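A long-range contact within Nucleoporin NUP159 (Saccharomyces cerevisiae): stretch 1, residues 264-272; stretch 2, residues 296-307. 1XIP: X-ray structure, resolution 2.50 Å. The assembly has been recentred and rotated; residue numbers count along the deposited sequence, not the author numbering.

Stretch 1 264-272: FDITPPFGQ
Stretch 2 (296-307) VLASSCSSEVSI

Stretch 1 is an irregular segment without helix or strand. Thr267 takes the left-handed conformation (phi/psi 53/55), Pro268 and Gly271 are extended (-55/130 and -58/148), and Phe270 lies at -93/11. Stretch 2 leaves a strand ending at Ser299, makes a type I turn from Ser299 to Ser302 (Ser300 -63/-18, Cys301 -110/20), and returns to pair with itself: Leu297 N reaches Ser306 O at 2.9 Å and Ser306 N reaches Leu297 O at 2.8 Å. The stretches run antiparallel, with CA-CA distances of 5.6 Å for Ile266-Ser306, 5.4 Å for Thr267-Glu304, 4.6 Å for Pro269-Ser302 and 4.7 Å for Gly271-Cys301.

Main-chain groups provide much of the bonding. Gly271 N donates to Cys301 O at 3.1 Å; a CB on Gly271 would point toward stretch 2 and clash with that same oxygen, so glycine suits the close approach. Pro269 has no amide hydrogen to donate; its CA lies 3.1 Å from Cys301 O in a CA-H...O contact, while its CB packs 4.2 Å from Cys301 CB.

Serine hydroxyls supply the other two hydrogen bonds between the stretches. Ser306 (chi1 m) points toward stretch 1, and its OG accepts from Thr267 N at 3.0 Å. Ser302 (chi1 t) makes a weak hydrogen bond from OG to Pro268 O at 3.0 Å, while the same OG accepts from Glu304 N at 3.0 Å. Pro268 O also accepts from Phe270 N at 3.0 Å and from a water, 3.2 Å from that water's oxygen, which in turn accepts from Ser303 N at 2.6 Å. Ser299 OG (chi1 t) braces the turn by accepting from Cys301 N at 3.2 Å.

Thr267 (chi1 m) is buried beside Ser302 and Ser306, its CG2 methyl 3.2 Å from the Ser302 CB methylene. Beside it, Ile266 (m, t) brings CG2 within 4.5 Å of Leu297 CD1, a loose apolar contact.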

# COMPACT_ATOMS: atom_id res chain seq x y z
N PHE A 264 16.41 -8.46 -5.44
CA PHE A 264 15.65 -9.03 -6.51
C PHE A 264 14.55 -9.87 -5.92
O PHE A 264 13.82 -10.55 -6.64
CB PHE A 264 16.58 -9.87 -7.40
CG PHE A 264 17.64 -9.05 -8.09
CD1 PHE A 264 17.38 -8.43 -9.32
CD2 PHE A 264 18.89 -8.87 -7.49
CE1 PHE A 264 18.36 -7.65 -9.95
CE2 PHE A 264 19.86 -8.10 -8.11
CZ PHE A 264 19.60 -7.49 -9.34
N ASP A 265 14.41 -9.82 -4.59
CA ASP A 265 13.48 -10.73 -3.89
C ASP A 265 12.30 -10.05 -3.21
O ASP A 265 11.52 -10.71 -2.52
CB ASP A 265 14.20 -11.63 -2.87
CG ASP A 265 15.19 -12.58 -3.52
OD1 ASP A 265 14.95 -13.04 -4.68
OD2 ASP A 265 16.25 -12.94 -2.93
N ILE A 266 12.16 -8.74 -3.38
CA ILE A 266 10.97 -8.08 -2.91
C ILE A 266 10.08 -7.81 -4.11
O ILE A 266 10.46 -7.05 -5.00
CB ILE A 266 11.28 -6.76 -2.18
CG1 ILE A 266 11.92 -7.04 -0.82
CG2 ILE A 266 10.02 -5.96 -1.99
CD1 ILE A 266 12.38 -5.81 -0.09
N THR A 267 8.92 -8.46 -4.14
CA THR A 267 7.85 -8.09 -5.05
C THR A 267 8.28 -8.01 -6.52
O THR A 267 8.11 -6.96 -7.14
CB THR A 267 7.27 -6.71 -4.70
OG1 THR A 267 6.93 -6.67 -3.31
CG2 THR A 267 6.01 -6.46 -5.47
N PRO A 268 8.86 -9.06 -7.10
CA PRO A 268 9.23 -9.01 -8.51
C PRO A 268 8.05 -8.63 -9.44
O PRO A 268 6.97 -9.23 -9.36
CB PRO A 268 9.73 -10.43 -8.79
CG PRO A 268 9.39 -11.27 -7.58
CD PRO A 268 9.24 -10.34 -6.46
N PRO A 269 8.26 -7.66 -10.33
CA PRO A 269 7.18 -7.07 -11.11
C PRO A 269 6.82 -7.82 -12.38
O PRO A 269 7.12 -7.33 -13.47
CB PRO A 269 7.74 -5.70 -11.47
CG PRO A 269 9.18 -5.92 -11.58
CD PRO A 269 9.56 -7.05 -10.67
N PHE A 270 6.16 -8.97 -12.24
CA PHE A 270 5.71 -9.76 -13.39
C PHE A 270 4.28 -9.44 -13.80
O PHE A 270 3.68 -10.14 -14.62
CB PHE A 270 5.87 -11.26 -13.09
CG PHE A 270 7.30 -11.71 -13.05
CD1 PHE A 270 7.96 -12.07 -14.22
CD2 PHE A 270 8.00 -11.73 -11.85
CE1 PHE A 270 9.32 -12.46 -14.19
CE2 PHE A 270 9.35 -12.12 -11.81
CZ PHE A 270 10.01 -12.49 -12.98
N GLY A 271 3.73 -8.37 -13.24
CA GLY A 271 2.35 -8.01 -13.52
C GLY A 271 2.05 -7.78 -14.99
O GLY A 271 2.92 -7.32 -15.74
N GLN A 272 0.81 -8.09 -15.40
CA GLN A 272 0.34 -7.84 -16.78
C GLN A 272 -0.90 -6.94 -16.91
O GLN A 272 -1.47 -6.85 -17.99
CB GLN A 272 0.09 -9.14 -17.53
CG GLN A 272 1.22 -10.17 -17.45
CD GLN A 272 0.70 -11.57 -17.70
OE1 GLN A 272 0.14 -12.22 -16.80
NE2 GLN A 272 0.86 -12.04 -18.94
N VAL A 296 5.05 -6.89 5.97
CA VAL A 296 4.55 -7.64 4.84
C VAL A 296 4.36 -6.68 3.69
O VAL A 296 3.75 -5.62 3.85
CB VAL A 296 3.21 -8.30 5.16
CG1 VAL A 296 2.73 -9.13 4.01
CG2 VAL A 296 3.33 -9.15 6.43
N LEU A 297 4.90 -7.06 2.52
CA LEU A 297 4.90 -6.18 1.35
C LEU A 297 4.30 -6.82 0.12
O LEU A 297 4.46 -8.01 -0.12
CB LEU A 297 6.32 -5.69 1.05
CG LEU A 297 7.01 -4.96 2.18
CD1 LEU A 297 8.49 -5.20 2.12
CD2 LEU A 297 6.68 -3.49 2.08
N ALA A 298 3.60 -6.01 -0.67
CA ALA A 298 2.97 -6.44 -1.90
C ALA A 298 2.99 -5.26 -2.81
O ALA A 298 3.26 -4.13 -2.37
CB ALA A 298 1.56 -6.85 -1.64
N SER A 299 2.69 -5.49 -4.08
CA SER A 299 2.91 -4.47 -5.08
C SER A 299 1.77 -4.50 -6.07
O SER A 299 1.24 -5.56 -6.37
CB SER A 299 4.22 -4.77 -5.79
OG SER A 299 4.54 -3.82 -6.79
N SER A 300 1.41 -3.32 -6.58
CA SER A 300 0.43 -3.19 -7.66
C SER A 300 0.94 -3.86 -8.94
O SER A 300 0.15 -4.21 -9.84
CB SER A 300 0.07 -1.71 -7.92
OG SER A 300 1.17 -0.93 -8.43
N CYS A 301 2.25 -4.10 -9.01
CA CYS A 301 2.85 -4.68 -10.22
C CYS A 301 3.33 -6.09 -10.05
O CYS A 301 4.16 -6.53 -10.84
CB CYS A 301 4.04 -3.83 -10.67
SG CYS A 301 3.44 -2.29 -11.27
N SER A 302 2.81 -6.80 -9.06
CA SER A 302 3.35 -8.12 -8.75
C SER A 302 2.31 -9.00 -8.08
O SER A 302 1.37 -8.50 -7.48
CB SER A 302 4.60 -7.96 -7.87
OG SER A 302 4.93 -9.13 -7.14
N SER A 303 2.49 -10.31 -8.17
CA SER A 303 1.57 -11.26 -7.54
C SER A 303 2.18 -11.87 -6.30
O SER A 303 1.60 -12.75 -5.68
CB SER A 303 1.22 -12.37 -8.50
OG SER A 303 1.29 -11.89 -9.83
N GLU A 304 3.37 -11.40 -5.93
CA GLU A 304 4.07 -11.99 -4.81
C GLU A 304 4.00 -11.12 -3.58
O GLU A 304 3.90 -9.90 -3.66
CB GLU A 304 5.51 -12.34 -5.18
CG GLU A 304 5.61 -13.67 -5.92
CD GLU A 304 7.01 -13.90 -6.49
OE1 GLU A 304 7.97 -14.00 -5.68
OE2 GLU A 304 7.15 -13.97 -7.74
N VAL A 305 4.04 -11.77 -2.42
CA VAL A 305 4.02 -11.09 -1.15
C VAL A 305 5.33 -11.37 -0.42
O VAL A 305 5.69 -12.52 -0.19
CB VAL A 305 2.78 -11.52 -0.32
CG1 VAL A 305 2.77 -10.84 1.03
CG2 VAL A 305 1.48 -11.24 -1.09
N SER A 306 6.04 -10.31 -0.06
CA SER A 306 7.35 -10.44 0.58
C SER A 306 7.29 -10.19 2.06
O SER A 306 6.34 -9.61 2.57
CB SER A 306 8.34 -9.48 -0.04
OG SER A 306 8.21 -9.51 -1.45
N ILE A 307 8.34 -10.63 2.76
CA ILE A 307 8.50 -10.36 4.18
C ILE A 307 9.85 -9.66 4.43
O ILE A 307 10.88 -10.11 3.95
CB ILE A 307 8.44 -11.65 4.97
CG1 ILE A 307 7.16 -12.43 4.64
CG2 ILE A 307 8.48 -11.36 6.45
CD1 ILE A 307 7.20 -13.88 5.14
O HOH W 1 4.40 -10.99 -9.85